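Local coordinates for protein glutathione S-transferase (Bombyx mori, PDB 3AY8) that probably transfers glutathione to electrophilic compounds, as glutathione transferases generally do, and works as a homodimer, at residues Ser12-Gly17 with Ser106-Ile111; Asp133-Leu138 with Ser178-Ile183; Thr148-Val151 with His155-Ile158; Thr161-Ser166 with Gln184-Asp189; Ser166-Leu171 with Pro197-Gly202. All coordinates share one frame; numbering follows the deposited sequence. Where two conformers were deposited one is given.

Interaction 1. Residues Ser12-Gly17 with Ser106-Ile111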
# COMPACT_ATOMS: atom_id res chain seq x y z
N SER A 12 -9.40 13.97 -3.96
CA SER A 12 -8.70 12.70 -3.82
C SER A 12 -8.47 12.34 -2.36
O SER A 12 -7.90 13.12 -1.61
CB SER A 12 -7.37 12.74 -4.57
OG SER A 12 -6.46 11.83 -4.02
N GLY A 13 -8.92 11.14 -1.98
CA GLY A 13 -8.65 10.62 -0.64
C GLY A 13 -7.17 10.66 -0.24
O GLY A 13 -6.83 11.22 0.81
N PRO A 14 -6.29 10.03 -1.04
CA PRO A 14 -4.85 10.03 -0.71
C PRO A 14 -4.28 11.44 -0.61
O PRO A 14 -3.48 11.71 0.28
CB PRO A 14 -4.23 9.24 -1.87
CG PRO A 14 -5.32 8.27 -2.26
CD PRO A 14 -6.60 9.10 -2.15
N SER A 15 -4.69 12.34 -1.50
CA SER A 15 -4.26 13.74 -1.40
C SER A 15 -4.73 14.35 -0.09
O SER A 15 -3.96 15.01 0.60
CB SER A 15 -4.73 14.55 -2.62
OG SER A 15 -3.91 15.70 -2.80
N ARG A 16 -5.97 14.07 0.30
CA ARG A 16 -6.51 14.56 1.57
C ARG A 16 -5.78 13.97 2.78
O ARG A 16 -5.58 14.66 3.77
CB ARG A 16 -8.02 14.35 1.66
CG ARG A 16 -8.83 15.47 0.98
CD ARG A 16 -10.34 15.26 1.12
NE ARG A 16 -10.88 14.31 0.13
CZ ARG A 16 -11.21 13.05 0.40
NH1 ARG A 16 -11.67 12.25 -0.56
NH2 ARG A 16 -11.09 12.58 1.64
N GLY A 17 -5.35 12.71 2.67
CA GLY A 17 -4.60 12.05 3.74
C GLY A 17 -3.24 12.68 3.99
O GLY A 17 -2.79 12.79 5.14
N SER A 106 -5.52 -2.44 0.90
CA SER A 106 -6.85 -3.04 1.08
C SER A 106 -7.97 -2.01 1.04
O SER A 106 -8.89 -2.11 0.24
CB SER A 106 -6.94 -3.82 2.41
OG SER A 106 -6.03 -4.90 2.42
N LEU A 107 -7.87 -1.01 1.91
CA LEU A 107 -8.97 -0.08 2.10
C LEU A 107 -9.20 0.82 0.88
O LEU A 107 -10.26 0.75 0.26
CB LEU A 107 -8.82 0.73 3.39
CG LEU A 107 -9.93 1.74 3.76
CD1 LEU A 107 -11.33 1.12 3.82
CD2 LEU A 107 -9.61 2.41 5.07
N TYR A 108 -8.23 1.66 0.56
CA TYR A 108 -8.48 2.62 -0.51
C TYR A 108 -8.58 1.94 -1.86
O TYR A 108 -9.30 2.40 -2.75
CB TYR A 108 -7.48 3.79 -0.55
CG TYR A 108 -8.01 4.87 -1.49
CD1 TYR A 108 -9.12 5.63 -1.12
CD2 TYR A 108 -7.47 5.05 -2.77
CE1 TYR A 108 -9.65 6.59 -1.97
CE2 TYR A 108 -8.00 6.02 -3.65
CZ TYR A 108 -9.10 6.78 -3.23
OH TYR A 108 -9.65 7.75 -4.04
N VAL A 109 -7.85 0.83 -2.01
CA VAL A 109 -7.91 -0.01 -3.20
C VAL A 109 -9.35 -0.46 -3.51
O VAL A 109 -9.79 -0.43 -4.66
CB VAL A 109 -6.98 -1.25 -3.02
CG1 VAL A 109 -7.37 -2.40 -3.97
CG2 VAL A 109 -5.54 -0.85 -3.23
N LYS A 110 -10.08 -0.86 -2.48
CA LYS A 110 -11.44 -1.38 -2.64
C LYS A 110 -12.49 -0.28 -2.79
O LYS A 110 -13.50 -0.47 -3.45
CB LYS A 110 -11.77 -2.32 -1.48
CG LYS A 110 -11.02 -3.66 -1.58
CD LYS A 110 -11.27 -4.53 -0.36
CE LYS A 110 -10.24 -5.69 -0.30
NZ LYS A 110 -10.72 -6.70 0.68
N ILE A 111 -12.23 0.88 -2.18
CA ILE A 111 -13.04 2.07 -2.42
C ILE A 111 -12.87 2.49 -3.89
O ILE A 111 -13.84 2.72 -4.61
CB ILE A 111 -12.63 3.22 -1.45
CG1 ILE A 111 -13.00 2.83 -0.01
CG2 ILE A 111 -13.27 4.55 -1.88
CD1 ILE A 111 -12.38 3.75 1.13
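Pro-14 sits over one face of the Tyr-108 ring, and this apolar contact of a pyrrolidine with a phenol face carries the interaction. It is a CH-pi interaction: Pro-14 CD stands 3.8 Å from the centroid of the Tyr-108 ring, 22° off the normal, and comes within 3.6 Å of Tyr-108 CZ. Pro-14 CG follows over the CE2 side, and the two side chains cross at about a right angle. The ring reaches its partner because CG of Tyr-108 is anti to the backbone N (chi1 -168°), which carries the phenol well out from helix 90-120.

Steric fit explains the glycine beside the proline. A CB on Gly-13 would fall about 3.0 Å from Tyr-108 CE1, a clash. The pair joins the two domains of the glutathione transferase fold, the thioredoxin-like N-terminal domain that holds helix 13-25 and the helical C-terminal domain. An alanine in place of Tyr-108 is likely to deprive Pro-14 of the aromatic face it lies on and open a gap at this domain boundary.

Polar bonds shape the near side. Ser-12 is the N-cap of helix 13-25, its OG accepting from Ser-15 N at 3.1 Å along a nearly straight line (168°). Proline suits the first turn, where its missing N-H costs no helical bond. Arg-16 turns back to the carbonyls of Pro-10 and Val-11, its guanidinium lying over Ser-12 O and Gly-13 CA.

Interaction 2. Residues Asp133-Leu138 with Ser178-Ile183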
# COMPACT_ATOMS: atom_id res chain seq x y z
N ASP A 133 -16.43 -7.18 -0.94
CA ASP A 133 -14.98 -7.09 -0.80
C ASP A 133 -14.61 -5.94 0.14
O ASP A 133 -13.84 -6.13 1.08
CB ASP A 133 -14.33 -6.90 -2.18
CG ASP A 133 -12.86 -7.32 -2.21
OD1 ASP A 133 -12.39 -8.00 -1.27
OD2 ASP A 133 -12.18 -6.94 -3.19
N LEU A 134 -15.19 -4.76 -0.10
CA LEU A 134 -14.95 -3.62 0.77
C LEU A 134 -15.44 -3.89 2.20
O LEU A 134 -14.73 -3.59 3.15
CB LEU A 134 -15.60 -2.34 0.22
CG LEU A 134 -15.46 -1.09 1.12
CD1 LEU A 134 -14.00 -0.75 1.47
CD2 LEU A 134 -16.16 0.13 0.50
N ASN A 135 -16.63 -4.46 2.34
CA ASN A 135 -17.18 -4.77 3.66
C ASN A 135 -16.31 -5.73 4.48
O ASN A 135 -16.19 -5.58 5.69
CB ASN A 135 -18.64 -5.25 3.54
CG ASN A 135 -19.63 -4.08 3.45
OD1 ASN A 135 -20.74 -4.22 2.90
ND2 ASN A 135 -19.25 -2.94 3.98
N SER A 136 -15.65 -6.68 3.81
CA SER A 136 -14.70 -7.55 4.49
C SER A 136 -13.49 -6.77 5.05
O SER A 136 -12.99 -7.06 6.16
CB SER A 136 -14.23 -8.65 3.52
OG SER A 136 -13.07 -9.29 4.03
N THR A 137 -13.03 -5.78 4.29
CA THR A 137 -11.95 -4.90 4.75
C THR A 137 -12.43 -3.98 5.86
O THR A 137 -11.71 -3.76 6.84
CB THR A 137 -11.32 -4.14 3.56
OG1 THR A 137 -10.55 -5.07 2.80
CG2 THR A 137 -10.38 -3.01 4.05
N LEU A 138 -13.66 -3.48 5.74
CA LEU A 138 -14.24 -2.69 6.85
C LEU A 138 -14.33 -3.47 8.15
O LEU A 138 -14.14 -2.93 9.24
CB LEU A 138 -15.61 -2.10 6.47
CG LEU A 138 -15.62 -1.10 5.30
CD1 LEU A 138 -17.00 -0.48 5.14
CD2 LEU A 138 -14.53 -0.03 5.47
N SER A 178 -23.48 0.37 9.74
CA SER A 178 -24.22 -0.01 10.97
C SER A 178 -23.67 -1.30 11.58
O SER A 178 -23.71 -1.47 12.80
CB SER A 178 -25.72 -0.14 10.69
OG SER A 178 -25.98 -1.19 9.77
N SER A 179 -23.13 -2.18 10.75
CA SER A 179 -22.51 -3.42 11.21
C SER A 179 -21.16 -3.19 11.91
O SER A 179 -20.58 -4.11 12.48
CB SER A 179 -22.30 -4.38 10.03
OG SER A 179 -23.54 -4.88 9.53
N PHE A 180 -20.65 -1.95 11.87
CA PHE A 180 -19.34 -1.66 12.44
C PHE A 180 -19.35 -0.54 13.46
O PHE A 180 -18.92 0.59 13.16
CB PHE A 180 -18.32 -1.40 11.32
CG PHE A 180 -18.41 -2.36 10.16
CD1 PHE A 180 -18.16 -3.72 10.35
CD2 PHE A 180 -18.75 -1.90 8.89
CE1 PHE A 180 -18.25 -4.61 9.28
CE2 PHE A 180 -18.84 -2.78 7.81
CZ PHE A 180 -18.59 -4.14 8.01
N PRO A 181 -19.83 -0.83 14.69
CA PRO A 181 -19.96 0.23 15.70
C PRO A 181 -18.63 0.90 16.07
O PRO A 181 -18.63 2.07 16.44
CB PRO A 181 -20.58 -0.50 16.92
CG PRO A 181 -20.40 -1.96 16.67
CD PRO A 181 -20.36 -2.12 15.17
N ASN A 182 -17.52 0.17 15.99
CA ASN A 182 -16.20 0.76 16.32
C ASN A 182 -15.73 1.82 15.32
O ASN A 182 -15.14 2.82 15.71
CB ASN A 182 -15.13 -0.32 16.52
CG ASN A 182 -15.48 -1.29 17.66
OD1 ASN A 182 -16.06 -0.89 18.67
ND2 ASN A 182 -15.14 -2.56 17.48
N ILE A 183 -16.00 1.59 14.03
CA ILE A 183 -15.78 2.61 12.99
C ILE A 183 -16.69 3.82 13.23
O ILE A 183 -16.26 4.97 13.09
CB ILE A 183 -16.00 2.06 11.54
CG1 ILE A 183 -15.10 0.85 11.26
CG2 ILE A 183 -15.73 3.18 10.49
CD1 ILE A 183 -15.27 0.22 9.87
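Ile-183, whose side chain packs on Leu-138, gives its backbone N-H weakly to Asn-142 OD1, and the N-H of Asn-182 donates to the same oxygen. One amide of helix 128-147 thus accepts from two N-H groups in the first turn of helix 181-190, one of them weakly, joining two helices of the all-helical C-terminal domain of the glutathione transferase fold. Phe-180 occupies the N-cap position but has no side-chain acceptor to offer; the acceptor for these N-H groups comes from the neighbouring helix instead. Pro-181 suits the next place, since an N-H in the first turn has no helical acceptor and its absence costs nothing.

What Phe-180 contributes is apolar. Its CG is anti to the carbonyl carbon (chi1 -44°), and the ring is laid across helix 128-147 so that one face has Leu-138 C over its centre, 4.2 Å above the plane. Leu-138 CB meets Phe-180 CE2 at 3.6 Å, the two side chains crossing at about a right angle. One turn earlier, Asn-135 O comes obliquely to Phe-180 CZ, also at 3.6 Å.

Leucine fits position 138 because its CD2 methyl reaches Leu-107 and Met-167, and the side chain also touches Trp-175. On the same helix Asp-133 and Thr-137 both bind the ammonium of Lys-110, which ties this helix to helix 90-120. Beside the phenyl ring, the slim unbranched end of Ile-183 reaches the helix backbone, with CD1 3.4 Å from Leu-138 O and 4.1 Å from Leu-138 CB.

Interaction 3. Residues Thr148-Val151 with His155-Ile158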
# COMPACT_ATOMS: atom_id res chain seq x y z
N THR A 148 -8.15 -0.65 20.49
CA THR A 148 -7.71 0.70 20.86
C THR A 148 -8.71 1.77 20.38
O THR A 148 -9.49 1.53 19.45
CB THR A 148 -6.31 1.02 20.27
OG1 THR A 148 -6.31 0.78 18.86
CG2 THR A 148 -5.21 0.17 20.91
N LYS A 149 -8.66 2.94 21.01
CA LYS A 149 -9.53 4.07 20.65
C LYS A 149 -9.33 4.54 19.20
O LYS A 149 -10.30 4.81 18.50
CB LYS A 149 -9.32 5.24 21.61
CG LYS A 149 -10.35 6.36 21.43
CD LYS A 149 -10.08 7.54 22.35
CE LYS A 149 -11.17 8.60 22.20
NZ LYS A 149 -10.78 9.88 22.87
N TRP A 150 -8.07 4.64 18.79
CA TRP A 150 -7.68 5.04 17.43
C TRP A 150 -7.13 3.81 16.69
O TRP A 150 -7.02 2.74 17.29
CB TRP A 150 -6.66 6.19 17.49
CG TRP A 150 -7.19 7.42 18.20
CD1 TRP A 150 -7.09 7.70 19.54
CD2 TRP A 150 -7.92 8.51 17.62
NE1 TRP A 150 -7.70 8.90 19.83
CE2 TRP A 150 -8.22 9.42 18.67
CE3 TRP A 150 -8.37 8.80 16.32
CZ2 TRP A 150 -8.93 10.61 18.45
CZ3 TRP A 150 -9.07 9.99 16.10
CH2 TRP A 150 -9.34 10.88 17.17
N VAL A 151 -6.82 3.93 15.40
CA VAL A 151 -6.51 2.73 14.58
C VAL A 151 -5.26 1.97 15.01
O VAL A 151 -5.19 0.75 14.84
CB VAL A 151 -6.43 2.99 13.03
CG1 VAL A 151 -7.75 3.48 12.45
CG2 VAL A 151 -5.29 3.92 12.68
N HIS A 155 -3.82 6.74 21.16
CA HIS A 155 -3.70 8.13 20.71
C HIS A 155 -3.68 8.18 19.17
O HIS A 155 -3.33 7.19 18.53
CB HIS A 155 -2.43 8.79 21.28
CG HIS A 155 -1.16 8.05 20.97
ND1 HIS A 155 -0.41 8.30 19.85
CD2 HIS A 155 -0.51 7.09 21.66
CE1 HIS A 155 0.66 7.52 19.85
NE2 HIS A 155 0.62 6.77 20.94
N PRO A 156 -4.08 9.32 18.58
CA PRO A 156 -4.14 9.38 17.11
C PRO A 156 -2.75 9.39 16.48
O PRO A 156 -1.79 9.86 17.08
CB PRO A 156 -4.90 10.69 16.83
CG PRO A 156 -4.79 11.51 18.08
CD PRO A 156 -4.58 10.55 19.22
N THR A 157 -2.63 8.81 15.28
CA THR A 157 -1.35 8.76 14.58
C THR A 157 -1.62 9.12 13.13
O THR A 157 -2.79 9.32 12.76
CB THR A 157 -0.69 7.36 14.66
OG1 THR A 157 -1.57 6.38 14.08
CG2 THR A 157 -0.40 6.96 16.14
N ILE A 158 -0.57 9.22 12.31
CA ILE A 158 -0.77 9.39 10.87
C ILE A 158 -1.53 8.22 10.22
O ILE A 158 -2.04 8.37 9.12
CB ILE A 158 0.55 9.67 10.09
CG1 ILE A 158 1.53 8.50 10.17
CG2 ILE A 158 1.19 11.00 10.54
CD1 ILE A 158 2.74 8.68 9.24
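Trp-150 lays its indole against Pro-156 and the peptide link that precedes it, closing the short loop between helices 128-147 and 158-173. Its CG is anti to the carbonyl carbon (chi1 -59°), which brings the ring upright against the returning chain. Pro-156 covers one face: CD lies 3.8 Å from the centroid of the five-membered ring, 18° off its normal, a CH-pi contact, while Pro-156 CB sits 3.8 Å from Trp-150 CD2. At the near end of the indole, Trp-150 CD1 touches His-155 C at 3.5 Å. Proline suits the place because its compact, conformationally restricted ring offers several C-H groups to an aromatic face.

His-155 itself turns away, and its ND1 makes a weak bond back to Pro-156 O. Thr-148 bonds within its own arm: with chi1 at 53° its OG1 donates to Trp-150 O at 2.6 Å, nearly in line with the carbonyl (C=O...OG1 166°).

The chain then enters helix 158-173 through Thr-157. The Asp-160 side chain accepts from Thr-157 N, as in the N-capping box known at this helix in glutathione transferases, though here the threonine hydroxyl caps Ala-159 N. Between the two segments the contact is apolar and CH-pi, while the Asp-160 carboxylate, bonded to both Val-151 N and Thr-157 N, joins the two arms by polar bonds.

Interaction 4. Residues Thr161-Ser166 with Gln184-Asp189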
# COMPACT_ATOMS: atom_id res chain seq x y z
N THR A 161 -5.04 9.66 10.17
CA THR A 161 -5.27 10.66 9.13
C THR A 161 -5.47 10.03 7.75
O THR A 161 -6.38 10.41 7.02
CB THR A 161 -4.19 11.77 9.13
OG1 THR A 161 -2.90 11.18 9.19
CG2 THR A 161 -4.38 12.69 10.36
N SER A 162 -4.65 9.02 7.41
CA SER A 162 -4.79 8.34 6.12
C SER A 162 -6.09 7.53 6.01
O SER A 162 -6.82 7.63 5.02
CB SER A 162 -3.58 7.42 5.87
OG SER A 162 -2.42 8.20 5.57
N ILE A 163 -6.37 6.73 7.04
CA ILE A 163 -7.56 5.89 7.04
C ILE A 163 -8.84 6.74 7.14
O ILE A 163 -9.84 6.43 6.52
CB ILE A 163 -7.47 4.78 8.13
CG1 ILE A 163 -6.29 3.83 7.79
CG2 ILE A 163 -8.75 3.98 8.22
CD1 ILE A 163 -6.03 2.71 8.83
N TYR A 164 -8.78 7.85 7.87
CA TYR A 164 -9.88 8.82 7.88
C TYR A 164 -10.13 9.41 6.48
O TYR A 164 -11.28 9.51 6.04
CB TYR A 164 -9.65 9.89 8.95
CG TYR A 164 -10.63 11.05 8.94
CD1 TYR A 164 -12.01 10.82 8.83
CD2 TYR A 164 -10.18 12.37 9.08
CE1 TYR A 164 -12.91 11.87 8.81
CE2 TYR A 164 -11.07 13.44 9.09
CZ TYR A 164 -12.44 13.18 8.95
OH TYR A 164 -13.35 14.21 8.96
N ALA A 165 -9.07 9.77 5.76
CA ALA A 165 -9.22 10.29 4.40
C ALA A 165 -9.91 9.27 3.49
O ALA A 165 -10.80 9.62 2.69
CB ALA A 165 -7.86 10.70 3.81
N SER A 166 -9.52 8.00 3.63
CA SER A 166 -10.15 6.92 2.88
C SER A 166 -11.63 6.73 3.27
O SER A 166 -12.52 6.77 2.40
CB SER A 166 -9.37 5.62 3.09
OG SER A 166 -8.09 5.68 2.46
N GLN A 184 -17.96 3.57 13.57
CA GLN A 184 -18.90 4.66 13.88
C GLN A 184 -18.39 5.55 15.00
O GLN A 184 -18.46 6.77 14.90
CB GLN A 184 -20.29 4.11 14.23
CG GLN A 184 -21.01 3.45 13.06
CD GLN A 184 -22.38 2.94 13.42
OE1 GLN A 184 -22.52 2.11 14.33
NE2 GLN A 184 -23.39 3.40 12.71
N ARG A 185 -17.85 4.94 16.05
CA ARG A 185 -17.27 5.68 17.17
C ARG A 185 -16.04 6.49 16.71
O ARG A 185 -15.90 7.69 17.01
CB ARG A 185 -16.84 4.70 18.27
CG ARG A 185 -16.12 5.37 19.47
CD ARG A 185 -15.30 4.37 20.28
NE ARG A 185 -14.00 4.08 19.66
CZ ARG A 185 -13.54 2.86 19.36
NH1 ARG A 185 -14.27 1.77 19.61
NH2 ARG A 185 -12.34 2.73 18.80
N TRP A 186 -15.15 5.82 15.99
CA TRP A 186 -13.88 6.42 15.59
C TRP A 186 -14.08 7.58 14.62
O TRP A 186 -13.37 8.58 14.71
CB TRP A 186 -12.98 5.32 15.01
CG TRP A 186 -11.81 5.76 14.20
CD1 TRP A 186 -10.58 6.12 14.67
CD2 TRP A 186 -11.73 5.85 12.77
NE1 TRP A 186 -9.74 6.43 13.62
CE2 TRP A 186 -10.43 6.28 12.45
CE3 TRP A 186 -12.65 5.61 11.73
CZ2 TRP A 186 -10.01 6.48 11.13
CZ3 TRP A 186 -12.24 5.81 10.42
CH2 TRP A 186 -10.92 6.24 10.13
N ILE A 187 -15.06 7.46 13.72
CA ILE A 187 -15.29 8.49 12.70
C ILE A 187 -15.79 9.81 13.29
O ILE A 187 -15.52 10.88 12.75
CB ILE A 187 -16.20 7.98 11.55
CG1 ILE A 187 -16.06 8.87 10.31
CG2 ILE A 187 -17.65 7.86 11.99
CD1 ILE A 187 -14.83 8.56 9.48
N LYS A 188 -16.51 9.74 14.41
CA LYS A 188 -16.86 10.93 15.20
C LYS A 188 -15.64 11.51 15.89
O LYS A 188 -15.48 12.72 15.95
CB LYS A 188 -17.91 10.60 16.26
CG LYS A 188 -19.21 10.07 15.73
CD LYS A 188 -20.06 9.59 16.90
CE LYS A 188 -21.39 9.01 16.42
NZ LYS A 188 -21.94 8.11 17.47
N ASP A 189 -14.76 10.66 16.42
CA ASP A 189 -13.50 11.14 16.99
C ASP A 189 -12.60 11.81 15.94
O ASP A 189 -11.88 12.75 16.25
CB ASP A 189 -12.75 10.02 17.70
CG ASP A 189 -13.31 9.72 19.08
OD1 ASP A 189 -13.93 10.62 19.68
OD2 ASP A 189 -13.14 8.58 19.54
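Trp-186 points the rim of its six-membered ring at the backbone of helix 158-173. Trp-186 CH2 comes within 3.5 Å of Tyr-164 N, which lies near the indole plane, and Ile-163 C also meets this edge in plane. The indole is therefore end-on to the helix, wedged between two side chains. Ile-163 CG2 approaches Trp-186 CH2 obliquely at 3.7 Å, the two side chains crossing at about a right angle, and Tyr-164 CB stands 4.0 Å from the same carbon. With CG anti to the backbone N (chi1 164°), the tryptophan spans the distance between the helices.

That distance is considerable: the axes of segments 161-166 and 184-189 approach to 11.0 Å and cross at -106°, close to perpendicular. Helix 158-173 is the central helix of the C-terminal domain in the glutathione transferase fold, and a large aromatic residue is well suited to bridge from it to the short helix 181-190. At the other end of the indole, Trp-186 NE1 donates to Asp-160 OD1, which fixes the rotation of the ring. A leucine here would probably withdraw the edge that meets Tyr-164 N and Ile-163, opening a gap between the helices and leaving Asp-160 without its indole donor.

Ile-187, one residue on, addresses the Tyr-164 ring, whose hydroxyl is hydrogen-bonded to Glu-200 OE2. In the conformer described its CD1 lies at the ring edge, 3.7 Å from Tyr-164 CD1, and the side chains cross at about a right angle. The isoleucine was modelled in two conformers, so this touch is less certain than that of the indole.

Interaction 5. Residues Ser166-Leu171 with Pro197-Gly202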
# COMPACT_ATOMS: atom_id res chain seq x y z
N SER A 166 -9.52 8.00 3.63
CA SER A 166 -10.15 6.92 2.88
C SER A 166 -11.63 6.73 3.27
O SER A 166 -12.52 6.77 2.40
CB SER A 166 -9.37 5.62 3.09
OG SER A 166 -8.09 5.68 2.46
N MET A 167 -11.87 6.52 4.56
CA MET A 167 -13.23 6.26 5.08
C MET A 167 -14.20 7.41 4.81
O MET A 167 -15.35 7.17 4.46
CB MET A 167 -13.19 5.98 6.60
CG MET A 167 -12.72 4.59 6.96
SD MET A 167 -13.64 3.28 6.11
CE MET A 167 -15.36 3.63 6.54
N SER A 168 -13.74 8.64 4.96
CA SER A 168 -14.60 9.80 4.67
C SER A 168 -15.04 9.83 3.20
O SER A 168 -16.15 10.26 2.88
CB SER A 168 -13.93 11.11 5.09
OG SER A 168 -12.73 11.35 4.37
N SER A 169 -14.17 9.33 2.31
CA SER A 169 -14.47 9.22 0.89
C SER A 169 -15.67 8.30 0.59
O SER A 169 -16.61 8.71 -0.09
CB SER A 169 -13.23 8.73 0.13
OG SER A 169 -12.11 9.54 0.43
N ILE A 170 -15.64 7.07 1.11
CA ILE A 170 -16.72 6.13 0.84
C ILE A 170 -17.99 6.52 1.63
O ILE A 170 -19.10 6.39 1.12
CB ILE A 170 -16.31 4.64 1.07
CG1 ILE A 170 -17.28 3.68 0.35
CG2 ILE A 170 -16.17 4.32 2.58
CD1 ILE A 170 -17.30 3.78 -1.20
N LEU A 171 -17.81 7.03 2.85
CA LEU A 171 -18.95 7.48 3.65
C LEU A 171 -19.70 8.63 2.95
O LEU A 171 -20.92 8.72 3.07
CB LEU A 171 -18.54 7.87 5.08
CG LEU A 171 -18.13 6.73 6.02
CD1 LEU A 171 -17.61 7.26 7.37
CD2 LEU A 171 -19.27 5.72 6.22
N PRO A 197 -12.62 19.39 8.84
CA PRO A 197 -13.61 20.01 7.96
C PRO A 197 -13.12 20.19 6.57
O PRO A 197 -13.87 20.02 5.67
CB PRO A 197 -13.83 21.40 8.57
CG PRO A 197 -13.54 21.25 9.90
CD PRO A 197 -12.52 20.13 10.09
N GLU A 198 -11.86 20.55 6.45
CA GLU A 198 -11.24 20.71 5.18
C GLU A 198 -11.26 19.36 4.48
O GLU A 198 -11.57 19.28 3.33
CB GLU A 198 -9.81 21.24 5.38
CG GLU A 198 -8.93 21.37 4.19
CD GLU A 198 -7.54 21.90 4.54
OE1 GLU A 198 -6.91 21.40 5.44
OE2 GLU A 198 -7.09 22.83 3.90
N ASN A 199 -11.00 18.30 5.22
CA ASN A 199 -11.12 16.96 4.63
C ASN A 199 -12.55 16.62 4.24
O ASN A 199 -12.81 16.11 3.14
CB ASN A 199 -10.59 15.89 5.58
CG ASN A 199 -10.90 14.50 5.07
OD1 ASN A 199 -10.31 14.04 4.11
ND2 ASN A 199 -11.88 13.85 5.68
N GLU A 200 -13.49 16.90 5.14
CA GLU A 200 -14.91 16.60 4.91
C GLU A 200 -15.46 17.29 3.67
O GLU A 200 -16.28 16.72 2.93
CB GLU A 200 -15.74 16.98 6.14
CG GLU A 200 -15.51 16.07 7.35
CD GLU A 200 -16.04 14.65 7.14
OE1 GLU A 200 -16.96 14.48 6.32
OE2 GLU A 200 -15.53 13.71 7.79
N ASP A 201 -15.00 18.52 3.41
CA ASP A 201 -15.45 19.27 2.23
C ASP A 201 -14.99 18.61 0.94
O ASP A 201 -15.77 18.49 -0.02
CB ASP A 201 -14.97 20.73 2.28
CG ASP A 201 -15.76 21.56 3.28
OD1 ASP A 201 -16.99 21.36 3.38
OD2 ASP A 201 -15.15 22.40 3.97
N GLY A 202 -13.72 18.19 0.89
CA GLY A 202 -13.20 17.48 -0.29
C GLY A 202 -13.85 16.12 -0.48
O GLY A 202 -14.15 15.71 -1.62
O HOH W 1 -17.54 11.78 4.67
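Helices 158-173 and 196-213 come close at Ser-168 and Glu-200, whose CA atoms are 6.8 Å apart, a spacing that suits a residue as small as serine at the point of approach. Ser-168 points toward the other helix, and its OG accepts from Asn-199 ND2 at 2.9 Å. The bond is nearly straight (169°), and OG lies close to the plane of the Asn-199 amide. With chi1 at 63°, OG stands between the backbone N and the carbonyl carbon of its own residue and can also bond to the carbonyls of Tyr-164 and Ala-165 in the preceding turn.

Asn-199 suits its place because an amide can donate and accept at once. Its CG is anti to the backbone N (chi1 172°), which swings the amide toward Ser-168, while OD1 accepts from Arg-16 NH2. Helix 13-25 of the thioredoxin-like domain is thereby tied to the C-terminal domain, and Arg-16 NH1 reaches Ser-169 OG nearby.

Glu-200 starts away from helix 158-173 and folds back through a bend at its second torsion. One water joins Ser-168 and Glu-200: it donates to Ser-168 O at 2.7 Å and to Glu-200 OE1 at 3.2 Å. The other carboxylate oxygen, OE2, pairs with Tyr-164 OH. Between the two segments the direct bond is polar: buried serine and asparagine groups, with Arg-16, satisfy one another in a chain, so the joint depends on matched direction as well as on shape.

Overall arrangement
From the N terminus, interaction 1 closes first, a loop of 88 residues that brings the start of helix 13-25 onto helix 90-120 and joins the two domains. All the others lie later, in the helical C-terminal domain. Interaction 2 ties helix 128-147 to the start of helix 181-190, and interaction 3, a local loop contact, is nested inside the loop it closes. Interactions 4 and 5 share Ser-166 on helix 158-173; their segments alternate along the chain with each other's and with those of interaction 2, so these three loops cross. Helix 158-173 thus gathers helices 181-190 and 196-213, while Arg-16 links interaction 1 to interactions 4 and 5.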